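PDB 1ZB1: BRO1 protein from Saccharomyces cerevisiae, which helps concentrate and sort multivesicular-body cargo into intralumenal vesicles and recruits the DOA4 deubiquitinase to endosomes. Local coordinates for residues P8-D12 against R138-N142; A48-L52 against K363-L367; S77-H81 against Y356-A361; F156-Y161 against S346-I352; H187-Q191 against L341-K345. Residue numbers count along the deposited sequence, not the author numbering.

All five contacts lie in the elongated, mostly helical Bro1 domain. Contacts 2, 3 and 4 share helix 349-371, which meets helix 46-58, helix 65-86 and helix 146-165 from its C-terminal part back to its start; contacts 2 and 3 touch through F78, their centres about 11 Å apart. Contact 5 holds the loop leading into that helix on helix 176-198, and touches contact 4 where F156 packs on H187. Contact 1 ties the N-terminal loop to the end of helix 118-139 and reaches contact 5 through F11 and E189. Contacts 5, 4 and 3 nest inside contact 2. Centres of contacts 2 and 5 lie about 40 Å apart, so the late chain spans much of the domain.

Contact 1 (P8-D12 against R138-N142); sequences PYLFD and RENIN
L10 turns its side chain toward I141, CD1 4.1 Å from I141 CD1, and its CB lies 3.9 Å from R138 NH1. P8-D12 is extended, without regular secondary structure; R138 and E139 end helix 118-139, N140 is the first residue to leave helical angles, and I141 N bonds to R138 O at 3.3 Å. CA atoms pair as P8 with I141 (8.2 Å) and L10 with R138 (7.1 Å). P8 CG packs on I141 CG1 at 3.6 Å. R138, with chi1 to chi3 all t, reaches across to the loop so that R138 NH1 donates to L10 O at 3.2 Å. One water joins R138 NH1 (3.0 Å) to F11 O (2.9 Å). D12 OD1 hangs over one guanidinium face, a long salt bridge of 3.7 Å to R138 NE that is charge attraction alone. Y9 and F11 point away, F11 stacking on W244 of helix 242-269. At the surface, R138 at the end of helix 118-139 holds N-terminal loop 8-12 on the helical body of the Bro1 domain.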
# COMPACT_ATOMS: atom_id res chain seq x y z
N PRO A 8 -11.91 -9.07 -5.46
CA PRO A 8 -11.07 -7.95 -5.03
C PRO A 8 -10.43 -7.19 -6.18
O PRO A 8 -9.93 -7.80 -7.13
CB PRO A 8 -10.03 -8.63 -4.14
CG PRO A 8 -9.85 -9.94 -4.83
CD PRO A 8 -11.27 -10.36 -5.14
N TYR A 9 -10.46 -5.87 -6.09
CA TYR A 9 -9.87 -5.01 -7.11
C TYR A 9 -8.67 -4.29 -6.49
O TYR A 9 -8.84 -3.38 -5.68
CB TYR A 9 -10.90 -3.97 -7.56
CG TYR A 9 -10.43 -3.11 -8.72
CD1 TYR A 9 -10.76 -3.44 -10.03
CD2 TYR A 9 -9.66 -1.97 -8.50
CE1 TYR A 9 -10.33 -2.66 -11.10
CE2 TYR A 9 -9.22 -1.18 -9.56
CZ TYR A 9 -9.56 -1.53 -10.86
OH TYR A 9 -9.15 -0.76 -11.91
N LEU A 10 -7.46 -4.70 -6.86
CA LEU A 10 -6.24 -4.09 -6.32
C LEU A 10 -5.53 -3.20 -7.34
O LEU A 10 -5.36 -3.58 -8.50
CB LEU A 10 -5.28 -5.19 -5.84
CG LEU A 10 -5.84 -6.13 -4.77
CD1 LEU A 10 -4.80 -7.18 -4.42
CD2 LEU A 10 -6.24 -5.33 -3.54
N PHE A 11 -5.11 -2.02 -6.90
CA PHE A 11 -4.40 -1.08 -7.77
C PHE A 11 -3.02 -1.63 -8.10
O PHE A 11 -2.35 -2.20 -7.24
CB PHE A 11 -4.25 0.29 -7.10
CG PHE A 11 -5.55 1.04 -6.93
CD1 PHE A 11 -6.66 0.73 -7.71
CD2 PHE A 11 -5.64 2.09 -6.02
CE1 PHE A 11 -7.86 1.44 -7.57
CE2 PHE A 11 -6.83 2.81 -5.87
CZ PHE A 11 -7.94 2.49 -6.65
N ASP A 12 -2.60 -1.47 -9.35
CA ASP A 12 -1.29 -1.96 -9.78
C ASP A 12 -0.26 -0.84 -9.68
O ASP A 12 -0.26 0.09 -10.50
CB ASP A 12 -1.39 -2.46 -11.22
CG ASP A 12 -0.29 -3.44 -11.57
OD1 ASP A 12 -0.30 -4.56 -11.00
OD2 ASP A 12 0.58 -3.10 -12.40
N ARG A 138 -0.82 -9.30 -4.69
CA ARG A 138 -1.62 -9.50 -5.89
C ARG A 138 -1.51 -10.94 -6.38
O ARG A 138 -2.50 -11.58 -6.71
CB ARG A 138 -1.16 -8.56 -7.01
CG ARG A 138 -2.00 -8.63 -8.27
CD ARG A 138 -1.45 -7.73 -9.35
NE ARG A 138 -2.38 -7.57 -10.47
CZ ARG A 138 -3.49 -6.85 -10.43
NH1 ARG A 138 -3.83 -6.21 -9.32
NH2 ARG A 138 -4.27 -6.76 -11.50
N GLU A 139 -0.27 -11.44 -6.40
CA GLU A 139 0.04 -12.79 -6.85
C GLU A 139 -0.57 -13.88 -5.97
O GLU A 139 -0.89 -14.96 -6.46
CB GLU A 139 1.56 -12.95 -6.93
CG GLU A 139 2.04 -14.19 -7.66
CD GLU A 139 3.55 -14.20 -7.85
OE1 GLU A 139 4.28 -14.18 -6.83
OE2 GLU A 139 4.01 -14.23 -9.01
N ASN A 140 -0.72 -13.61 -4.67
CA ASN A 140 -1.27 -14.59 -3.74
C ASN A 140 -2.72 -14.30 -3.37
O ASN A 140 -3.23 -14.81 -2.38
CB ASN A 140 -0.44 -14.63 -2.46
CG ASN A 140 1.00 -15.06 -2.70
OD1 ASN A 140 1.86 -14.91 -1.83
ND2 ASN A 140 1.27 -15.59 -3.89
N ILE A 141 -3.39 -13.48 -4.18
CA ILE A 141 -4.78 -13.12 -3.93
C ILE A 141 -5.69 -14.32 -4.18
O ILE A 141 -6.91 -14.18 -4.26
CB ILE A 141 -5.23 -11.95 -4.85
CG1 ILE A 141 -6.52 -11.33 -4.33
CG2 ILE A 141 -5.44 -12.46 -6.27
CD1 ILE A 141 -6.37 -10.65 -2.98
N ASN A 142 -5.08 -15.49 -4.30
CA ASN A 142 -5.82 -16.72 -4.55
C ASN A 142 -6.19 -17.48 -3.28
O ASN A 142 -7.20 -18.18 -3.24
CB ASN A 142 -5.00 -17.63 -5.47
CG ASN A 142 -4.73 -17.00 -6.82
OD1 ASN A 142 -5.65 -16.80 -7.62
ND2 ASN A 142 -3.47 -16.67 -7.08
O HOH W 1 -6.98 -4.70 -11.18
O HOH W 2 -1.80 -5.01 -7.48

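Contact 2 (A48-L52 against K363-L367); sequences ATSEL and KYDSL
This is a buried helix-helix crossing toward one end of the Bro1 domain, its centre about 33 Å from that of the chain, where helix 46-58 meets the C-terminal part of helix 349-371. The short axes pass 10.1 Å apart with a signed crossing angle of -117°, and A48 sits nearest Y364, CA to CA 6.5 Å. Around Y364 the second helix is kinked, the N atoms of S366 and L367 lacking bonds to the preceding turn. Y364 (chi1 m) slides its ring in beside the first helix: A48 O lies at the ring edge, 3.6 Å from Y364 CE2, while A48 CB is 4.2 Å from CD2 and L52 CB 3.8 Å from CE2. The ring also meets F78 of helix 65-86 edge-to-face. L367 (chi1 t, chi2 t) brings CD1 to 4.2 Å from L52 CD2 and 3.7 Å from T49 OG1, whose hydroxyl is bonded to D45 O. At the outer margin K363, fully extended with all four chi angles t, reaches E51, which also pairs with K47 through OE2; the E51 OE1 to K363 NZ salt bridge measures 3.0 Å, although the position of OE1 is less certain.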
# COMPACT_ATOMS: atom_id res chain seq x y z
N ALA A 48 33.72 -9.92 -2.42
CA ALA A 48 32.55 -9.26 -1.87
C ALA A 48 32.01 -8.20 -2.83
O ALA A 48 30.80 -8.13 -3.06
CB ALA A 48 32.89 -8.62 -0.52
N THR A 49 32.90 -7.39 -3.39
CA THR A 49 32.47 -6.33 -4.32
C THR A 49 31.83 -6.91 -5.57
O THR A 49 30.92 -6.29 -6.14
CB THR A 49 33.65 -5.43 -4.71
OG1 THR A 49 34.30 -4.95 -3.52
CG2 THR A 49 33.15 -4.22 -5.52
N SER A 50 32.28 -8.08 -6.00
CA SER A 50 31.71 -8.73 -7.17
C SER A 50 30.29 -9.22 -6.84
O SER A 50 29.37 -9.09 -7.64
CB SER A 50 32.59 -9.91 -7.60
OG SER A 50 32.03 -10.58 -8.72
N GLU A 51 30.13 -9.77 -5.64
CA GLU A 51 28.83 -10.27 -5.20
C GLU A 51 27.84 -9.11 -5.01
O GLU A 51 26.66 -9.24 -5.34
CB GLU A 51 28.99 -11.07 -3.90
CG GLU A 51 29.28 -12.56 -4.14
CD GLU A 51 29.96 -13.24 -2.97
OE1 GLU A 51 29.63 -12.92 -1.81
OE2 GLU A 51 30.82 -14.12 -3.21
N LEU A 52 28.33 -8.00 -4.48
CA LEU A 52 27.51 -6.82 -4.26
C LEU A 52 27.00 -6.26 -5.59
O LEU A 52 25.84 -5.91 -5.72
CB LEU A 52 28.31 -5.73 -3.55
CG LEU A 52 27.68 -4.32 -3.55
CD1 LEU A 52 26.47 -4.29 -2.61
CD2 LEU A 52 28.73 -3.31 -3.11
N LYS A 363 29.01 -10.43 6.00
CA LYS A 363 29.52 -10.61 4.65
C LYS A 363 30.32 -9.41 4.13
O LYS A 363 31.34 -9.59 3.46
CB LYS A 363 28.36 -10.91 3.71
CG LYS A 363 28.76 -11.16 2.27
CD LYS A 363 27.56 -11.61 1.44
CE LYS A 363 27.95 -11.81 -0.02
NZ LYS A 363 26.88 -12.42 -0.86
N TYR A 364 29.88 -8.20 4.45
CA TYR A 364 30.56 -7.01 3.94
C TYR A 364 31.48 -6.22 4.87
O TYR A 364 31.93 -5.13 4.52
CB TYR A 364 29.51 -6.07 3.33
CG TYR A 364 28.80 -6.69 2.16
CD1 TYR A 364 27.54 -7.25 2.30
CD2 TYR A 364 29.43 -6.77 0.92
CE1 TYR A 364 26.91 -7.89 1.22
CE2 TYR A 364 28.82 -7.40 -0.15
CZ TYR A 364 27.57 -7.96 -0.00
OH TYR A 364 26.98 -8.58 -1.08
N ASP A 365 31.78 -6.78 6.04
CA ASP A 365 32.65 -6.09 6.99
C ASP A 365 34.01 -5.65 6.41
O ASP A 365 34.45 -4.53 6.65
CB ASP A 365 32.85 -6.96 8.23
CG ASP A 365 33.59 -6.24 9.33
OD1 ASP A 365 34.83 -6.38 9.43
OD2 ASP A 365 32.93 -5.50 10.10
N SER A 366 34.66 -6.54 5.67
CA SER A 366 35.96 -6.21 5.07
C SER A 366 35.83 -5.09 4.04
O SER A 366 36.69 -4.21 3.95
CB SER A 366 36.57 -7.45 4.41
OG SER A 366 36.78 -8.49 5.36
N LEU A 367 34.76 -5.13 3.25
CA LEU A 367 34.53 -4.11 2.25
C LEU A 367 34.37 -2.76 2.95
O LEU A 367 35.02 -1.79 2.56
CB LEU A 367 33.27 -4.45 1.42
CG LEU A 367 32.90 -3.49 0.28
CD1 LEU A 367 32.01 -4.21 -0.72
CD2 LEU A 367 32.19 -2.27 0.85

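Contact 3 (S77-H81 against Y356-A361); sequences SFLEH and YMQDVA
H81 adopts chi1 m with chi2 near 110°, holding its imidazole between two side chains of the opposing helix. M357, in the mmm rotamer, curls back to lay CE over one face of the H81 ring, 3.6 Å from its centroid; A361 CB covers the opposite face of the H81 ring at 3.8 Å from the centroid. Both are CH-pi contacts, 22° off the ring normal. M357 SD stands obliquely, 4.3 Å from the H81 centroid. H81 CE1 comes within 3.0 Å of M357 O, and H81 ND1 gives a weak hydrogen bond to S77 O at 3.1 Å.

Helices 65-86 and 349-371 cross at -72° with short axes 9.2 Å apart, and the CA atoms of S77 and M357 lie 5.4 Å apart; the second helix is kinked where the N atoms of Y356 and D359 lack bonds to the turn before. V360 (chi1 t) points at the crossing: CG2 rests 3.7 Å from S77 CB and CG1 3.5 Å from F78 N. S77 (chi1 m) sets OG, bonded to L73 O, 3.4 Å from Y356 CB. E80, chi1 t and chi2 p, offers CG to M357 CE at 3.7 Å before its carboxylate turns off to a salt bridge with K122.

S77 OG, E80 OE1 and H81 ND1 bond outside this interface or within their own helix, so this crossing in the helical Bro1 domain rests mainly on apolar and CH-pi contacts.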
# COMPACT_ATOMS: atom_id res chain seq x y z
N SER A 77 19.85 -3.56 3.30
CA SER A 77 20.65 -3.82 4.50
C SER A 77 22.09 -3.37 4.27
O SER A 77 22.69 -2.75 5.14
CB SER A 77 20.63 -5.31 4.88
OG SER A 77 19.34 -5.70 5.31
N PHE A 78 22.63 -3.69 3.10
CA PHE A 78 24.00 -3.30 2.77
C PHE A 78 24.13 -1.78 2.88
O PHE A 78 25.09 -1.26 3.45
CB PHE A 78 24.35 -3.71 1.34
CG PHE A 78 25.63 -3.09 0.84
CD1 PHE A 78 26.87 -3.64 1.18
CD2 PHE A 78 25.61 -1.91 0.10
CE1 PHE A 78 28.06 -3.02 0.79
CE2 PHE A 78 26.79 -1.29 -0.30
CZ PHE A 78 28.02 -1.85 0.05
N LEU A 79 23.16 -1.09 2.30
CA LEU A 79 23.12 0.38 2.29
C LEU A 79 22.98 0.97 3.68
O LEU A 79 23.62 1.99 3.99
CB LEU A 79 21.94 0.86 1.45
CG LEU A 79 22.05 1.28 -0.02
CD1 LEU A 79 23.37 0.85 -0.66
CD2 LEU A 79 20.86 0.71 -0.75
N GLU A 80 22.13 0.37 4.50
CA GLU A 80 21.90 0.87 5.85
C GLU A 80 23.18 0.78 6.69
O GLU A 80 23.53 1.73 7.40
CB GLU A 80 20.75 0.11 6.52
CG GLU A 80 20.29 0.72 7.84
CD GLU A 80 19.73 2.12 7.67
OE1 GLU A 80 20.40 2.98 7.06
OE2 GLU A 80 18.61 2.37 8.17
N HIS A 81 23.87 -0.35 6.62
CA HIS A 81 25.11 -0.52 7.36
C HIS A 81 26.18 0.43 6.82
O HIS A 81 27.01 0.94 7.59
CB HIS A 81 25.62 -1.96 7.27
CG HIS A 81 24.92 -2.91 8.19
ND1 HIS A 81 24.07 -3.89 7.73
CD2 HIS A 81 24.96 -3.04 9.53
CE1 HIS A 81 23.61 -4.59 8.76
NE2 HIS A 81 24.14 -4.09 9.87
N TYR A 356 17.20 -9.21 8.12
CA TYR A 356 18.22 -9.24 7.07
C TYR A 356 19.55 -8.58 7.42
O TYR A 356 20.56 -8.82 6.75
CB TYR A 356 17.69 -8.58 5.80
CG TYR A 356 16.45 -9.24 5.24
CD1 TYR A 356 15.18 -8.90 5.72
CD2 TYR A 356 16.55 -10.22 4.26
CE1 TYR A 356 14.03 -9.55 5.23
CE2 TYR A 356 15.41 -10.86 3.76
CZ TYR A 356 14.16 -10.52 4.25
OH TYR A 356 13.05 -11.18 3.78
N MET A 357 19.56 -7.76 8.47
CA MET A 357 20.76 -7.03 8.87
C MET A 357 22.01 -7.83 9.28
O MET A 357 23.12 -7.52 8.85
CB MET A 357 20.40 -6.04 9.98
CG MET A 357 19.41 -4.96 9.55
SD MET A 357 20.06 -3.82 8.28
CE MET A 357 20.96 -2.67 9.29
N GLN A 358 21.83 -8.86 10.11
CA GLN A 358 22.97 -9.68 10.57
C GLN A 358 23.87 -10.28 9.49
O GLN A 358 25.07 -10.02 9.47
CB GLN A 358 22.46 -10.80 11.48
CG GLN A 358 22.79 -10.61 12.95
CD GLN A 358 24.28 -10.65 13.24
OE1 GLN A 358 25.03 -9.77 12.82
NE2 GLN A 358 24.72 -11.68 13.96
N ASP A 359 23.29 -11.10 8.61
CA ASP A 359 24.08 -11.75 7.56
C ASP A 359 24.84 -10.77 6.66
O ASP A 359 25.97 -11.04 6.24
CB ASP A 359 23.19 -12.65 6.71
CG ASP A 359 22.68 -13.87 7.47
OD1 ASP A 359 23.49 -14.49 8.21
OD2 ASP A 359 21.49 -14.22 7.33
N VAL A 360 24.21 -9.64 6.36
CA VAL A 360 24.83 -8.63 5.50
C VAL A 360 26.02 -7.95 6.19
O VAL A 360 27.05 -7.72 5.56
CB VAL A 360 23.80 -7.56 5.07
CG1 VAL A 360 24.50 -6.37 4.44
CG2 VAL A 360 22.83 -8.17 4.06
N ALA A 361 25.89 -7.65 7.47
CA ALA A 361 26.97 -7.00 8.20
C ALA A 361 28.22 -7.89 8.22
O ALA A 361 29.35 -7.39 8.13
CB ALA A 361 26.54 -6.69 9.63

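Contact 4 (F156-Y161 against S346-I352); sequences FSCFEY and SPTWEKI
W349, the first residue of helix 349-371, is the main bump: with chi1 t its indole fits the hollow between C158 and Y161 on helix 146-165. Its edge is directed at the face of Y161 (chi1 t), an edge-to-face pair with 4.4 Å between the Y161 and W349 five-membered-ring centroids, planes at 54°, and Y161 CD2 3.5 Å from W349 CD1. On the inner side C158 SG touches W349 CE3 at 3.8 Å, an oblique sulfur-aromatic contact, and I352 CD1 packs 3.8 Å from S157 OG. Y76 of helix 65-86 adds another edge-to-face partner to the indole.

S346-T348 approach as an extended lead-in, with CA pairs S157-S346 at 5.8 Å and C158-W349 at 5.7 Å. S346 CB fits against F156 CD2 at 3.5 Å. T348 is the N-cap, its OG1 accepting from K351 N at 3.1 Å.

S157 (chi1 t) points into the gap beside P347, its OG donating to P347 O at 2.5 Å. One water takes a weak bond from W349 N (3.4 Å) and donates to S157 O (2.9 Å). The start of helix 349-371 is thus fixed on the Bro1 helical body by one short hydrogen bond and an aromatic wedge.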
# COMPACT_ATOMS: atom_id res chain seq x y z
N PHE A 156 2.18 -0.98 3.43
CA PHE A 156 1.70 0.19 4.18
C PHE A 156 2.83 0.71 5.07
O PHE A 156 3.14 1.91 5.06
CB PHE A 156 0.46 -0.23 5.00
CG PHE A 156 0.03 0.76 6.06
CD1 PHE A 156 0.07 2.13 5.83
CD2 PHE A 156 -0.47 0.30 7.28
CE1 PHE A 156 -0.39 3.03 6.80
CE2 PHE A 156 -0.94 1.19 8.26
CZ PHE A 156 -0.90 2.56 8.01
N SER A 157 3.45 -0.18 5.82
CA SER A 157 4.54 0.19 6.71
C SER A 157 5.72 0.84 5.97
O SER A 157 6.28 1.83 6.44
CB SER A 157 5.01 -1.05 7.48
OG SER A 157 6.08 -0.74 8.35
N CYS A 158 6.11 0.28 4.82
CA CYS A 158 7.22 0.82 4.04
C CYS A 158 6.95 2.23 3.50
O CYS A 158 7.81 3.12 3.59
CB CYS A 158 7.57 -0.12 2.88
SG CYS A 158 8.21 -1.74 3.40
N PHE A 159 5.77 2.45 2.91
CA PHE A 159 5.42 3.77 2.38
C PHE A 159 5.31 4.82 3.48
O PHE A 159 5.65 6.00 3.27
CB PHE A 159 4.11 3.71 1.60
CG PHE A 159 4.24 3.10 0.23
CD1 PHE A 159 5.17 3.61 -0.68
CD2 PHE A 159 3.41 2.06 -0.16
CE1 PHE A 159 5.28 3.08 -1.97
CE2 PHE A 159 3.51 1.52 -1.46
CZ PHE A 159 4.45 2.04 -2.36
N GLU A 160 4.84 4.40 4.64
CA GLU A 160 4.70 5.28 5.79
C GLU A 160 6.08 5.77 6.24
O GLU A 160 6.28 6.96 6.49
CB GLU A 160 4.00 4.54 6.93
CG GLU A 160 3.90 5.32 8.23
CD GLU A 160 3.08 4.58 9.28
OE1 GLU A 160 3.50 3.48 9.70
OE2 GLU A 160 2.02 5.10 9.67
N TYR A 161 7.03 4.84 6.35
CA TYR A 161 8.39 5.18 6.77
C TYR A 161 9.02 6.15 5.77
O TYR A 161 9.73 7.08 6.15
CB TYR A 161 9.25 3.91 6.85
CG TYR A 161 10.68 4.17 7.29
CD1 TYR A 161 11.03 4.14 8.64
CD2 TYR A 161 11.68 4.44 6.35
CE1 TYR A 161 12.35 4.37 9.04
CE2 TYR A 161 12.99 4.68 6.74
CZ TYR A 161 13.32 4.64 8.09
OH TYR A 161 14.62 4.85 8.50
N SER A 346 0.06 -2.25 11.57
CA SER A 346 1.30 -2.24 10.81
C SER A 346 2.56 -2.32 11.67
O SER A 346 2.68 -1.62 12.68
CB SER A 346 1.38 -1.00 9.93
OG SER A 346 1.69 0.15 10.70
N PRO A 347 3.51 -3.18 11.28
CA PRO A 347 4.76 -3.34 12.01
C PRO A 347 5.66 -2.18 11.59
O PRO A 347 5.33 -1.45 10.66
CB PRO A 347 5.26 -4.68 11.50
CG PRO A 347 4.86 -4.64 10.06
CD PRO A 347 3.44 -4.09 10.13
N THR A 348 6.77 -1.97 12.28
CA THR A 348 7.66 -0.88 11.89
C THR A 348 8.53 -1.34 10.73
O THR A 348 8.75 -2.54 10.56
CB THR A 348 8.57 -0.44 13.04
OG1 THR A 348 9.30 -1.57 13.53
CG2 THR A 348 7.76 0.18 14.18
N TRP A 349 9.01 -0.40 9.91
CA TRP A 349 9.90 -0.74 8.80
C TRP A 349 11.13 -1.38 9.43
O TRP A 349 11.70 -2.33 8.90
CB TRP A 349 10.31 0.51 8.01
CG TRP A 349 11.59 0.36 7.18
CD1 TRP A 349 12.70 1.17 7.23
CD2 TRP A 349 11.90 -0.66 6.21
NE1 TRP A 349 13.67 0.72 6.36
CE2 TRP A 349 13.20 -0.40 5.73
CE3 TRP A 349 11.19 -1.77 5.71
CZ2 TRP A 349 13.82 -1.21 4.76
CZ3 TRP A 349 11.81 -2.58 4.75
CH2 TRP A 349 13.11 -2.30 4.29
N GLU A 350 11.53 -0.84 10.58
CA GLU A 350 12.69 -1.34 11.32
C GLU A 350 12.58 -2.84 11.60
O GLU A 350 13.56 -3.57 11.46
CB GLU A 350 12.85 -0.58 12.64
CG GLU A 350 13.29 0.88 12.51
CD GLU A 350 12.14 1.84 12.18
OE1 GLU A 350 12.36 3.07 12.26
OE2 GLU A 350 11.03 1.37 11.85
N LYS A 351 11.39 -3.29 11.99
CA LYS A 351 11.16 -4.70 12.29
C LYS A 351 11.11 -5.56 11.03
O LYS A 351 11.46 -6.74 11.06
CB LYS A 351 9.86 -4.87 13.09
CG LYS A 351 9.93 -4.26 14.48
CD LYS A 351 8.66 -4.52 15.27
CE LYS A 351 8.73 -3.91 16.67
NZ LYS A 351 7.53 -4.23 17.49
N ILE A 352 10.66 -4.98 9.92
CA ILE A 352 10.60 -5.72 8.66
C ILE A 352 12.03 -5.95 8.14
O ILE A 352 12.36 -7.02 7.64
CB ILE A 352 9.80 -4.93 7.59
CG1 ILE A 352 8.30 -4.98 7.91
CG2 ILE A 352 10.08 -5.50 6.20
CD1 ILE A 352 7.45 -4.08 7.02
O HOH W 3 6.78 2.05 9.26
O HOH W 4 16.23 2.83 7.15
O HOH W 5 15.18 4.41 11.02

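Contact 5 (H187-Q191 against L341-K345); sequences HAEAQ and LDAIK
An Asx turn in the loop leading to helix 349-371 docks on helix 176-198 of the Bro1 domain: D342 OD1 accepts from I344 N at 3.1 Å, turning the backbone from D342 to I344. D342 OD1 also accepts a hydrogen bond from H187 NE2 at 3.0 Å and 161°, a His-carboxylate hydrogen bond made at the edge of the imidazole, for which H187 uses chi1 t. One carboxylate oxygen thus serves both the turn and the helix. The H187 ring also stacks with F156 of helix 146-165.

One turn on, Q191 (chi1 t, chi2 p) spends both ends of its amide. Q191 OE1 accepts from A343 N at 2.9 Å and 159°, while Q191 NE2 gives a weak bond to L341 O at 3.2 Å and a further one to L214 O, where helix 208-230 adjoins. Two backbone groups of the irregular loop are in this way satisfied by a helix side chain, and L341 also forms backbone hydrogen bonds with K213.

Between these polar groups I344 faces the helix, with Q191 and I344 nearest in CA at 6.2 Å. Its chi1 m, chi2 p conformer lays the side chain against H187 and A190: I344 CB is 3.7 Å from H187 CD2, and I344 CG1 3.6 Å from A190 CB.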
# COMPACT_ATOMS: atom_id res chain seq x y z
N HIS A 187 -3.21 0.56 3.19
CA HIS A 187 -3.94 0.32 4.43
C HIS A 187 -5.41 0.05 4.10
O HIS A 187 -6.01 -0.91 4.60
CB HIS A 187 -3.82 1.54 5.35
CG HIS A 187 -4.40 1.33 6.71
ND1 HIS A 187 -4.42 2.32 7.68
CD2 HIS A 187 -5.00 0.25 7.28
CE1 HIS A 187 -5.01 1.86 8.77
NE2 HIS A 187 -5.36 0.61 8.55
N ALA A 188 -5.99 0.90 3.26
CA ALA A 188 -7.39 0.74 2.87
C ALA A 188 -7.64 -0.63 2.23
O ALA A 188 -8.62 -1.30 2.56
CB ALA A 188 -7.81 1.85 1.91
N GLU A 189 -6.76 -1.04 1.32
CA GLU A 189 -6.92 -2.32 0.64
C GLU A 189 -6.76 -3.50 1.59
O GLU A 189 -7.47 -4.51 1.47
CB GLU A 189 -5.93 -2.46 -0.53
CG GLU A 189 -6.16 -1.46 -1.66
CD GLU A 189 -5.27 -1.69 -2.86
OE1 GLU A 189 -4.15 -2.22 -2.67
OE2 GLU A 189 -5.67 -1.34 -3.99
N ALA A 190 -5.84 -3.39 2.54
CA ALA A 190 -5.64 -4.46 3.51
C ALA A 190 -6.93 -4.66 4.32
O ALA A 190 -7.40 -5.78 4.50
CB ALA A 190 -4.47 -4.13 4.44
N GLN A 191 -7.50 -3.56 4.81
CA GLN A 191 -8.74 -3.58 5.59
C GLN A 191 -9.86 -4.17 4.73
O GLN A 191 -10.63 -5.02 5.18
CB GLN A 191 -9.12 -2.16 6.03
CG GLN A 191 -10.45 -2.03 6.80
CD GLN A 191 -10.41 -2.66 8.19
OE1 GLN A 191 -9.34 -2.80 8.78
NE2 GLN A 191 -11.57 -3.01 8.73
N LEU A 341 -14.03 -0.17 13.10
CA LEU A 341 -13.03 -1.06 13.67
C LEU A 341 -11.90 -1.31 12.66
O LEU A 341 -12.10 -2.03 11.68
CB LEU A 341 -13.66 -2.39 14.08
CG LEU A 341 -12.70 -3.41 14.71
CD1 LEU A 341 -12.16 -2.86 16.01
CD2 LEU A 341 -13.42 -4.73 14.94
N ASP A 342 -10.74 -0.72 12.90
CA ASP A 342 -9.56 -0.86 12.05
C ASP A 342 -8.84 -2.15 12.46
O ASP A 342 -8.30 -2.24 13.56
CB ASP A 342 -8.62 0.33 12.26
CG ASP A 342 -7.51 0.41 11.23
OD1 ASP A 342 -7.13 -0.62 10.65
OD2 ASP A 342 -7.01 1.53 11.00
N ALA A 343 -8.80 -3.15 11.57
CA ALA A 343 -8.17 -4.43 11.88
C ALA A 343 -6.71 -4.58 11.46
O ALA A 343 -6.10 -5.63 11.70
CB ALA A 343 -8.99 -5.56 11.27
N ILE A 344 -6.14 -3.55 10.85
CA ILE A 344 -4.76 -3.62 10.39
C ILE A 344 -3.74 -2.96 11.32
O ILE A 344 -3.77 -1.75 11.54
CB ILE A 344 -4.62 -3.02 8.96
CG1 ILE A 344 -5.26 -3.95 7.93
CG2 ILE A 344 -3.15 -2.84 8.59
CD1 ILE A 344 -6.72 -4.18 8.12
N LYS A 345 -2.84 -3.78 11.85
CA LYS A 345 -1.79 -3.30 12.74
C LYS A 345 -0.47 -3.39 11.98
O LYS A 345 0.05 -4.49 11.76
CB LYS A 345 -1.72 -4.17 14.00
CG LYS A 345 -3.01 -4.20 14.81
CD LYS A 345 -2.87 -5.10 16.03
CE LYS A 345 -4.16 -5.14 16.85
NZ LYS A 345 -4.01 -5.99 18.07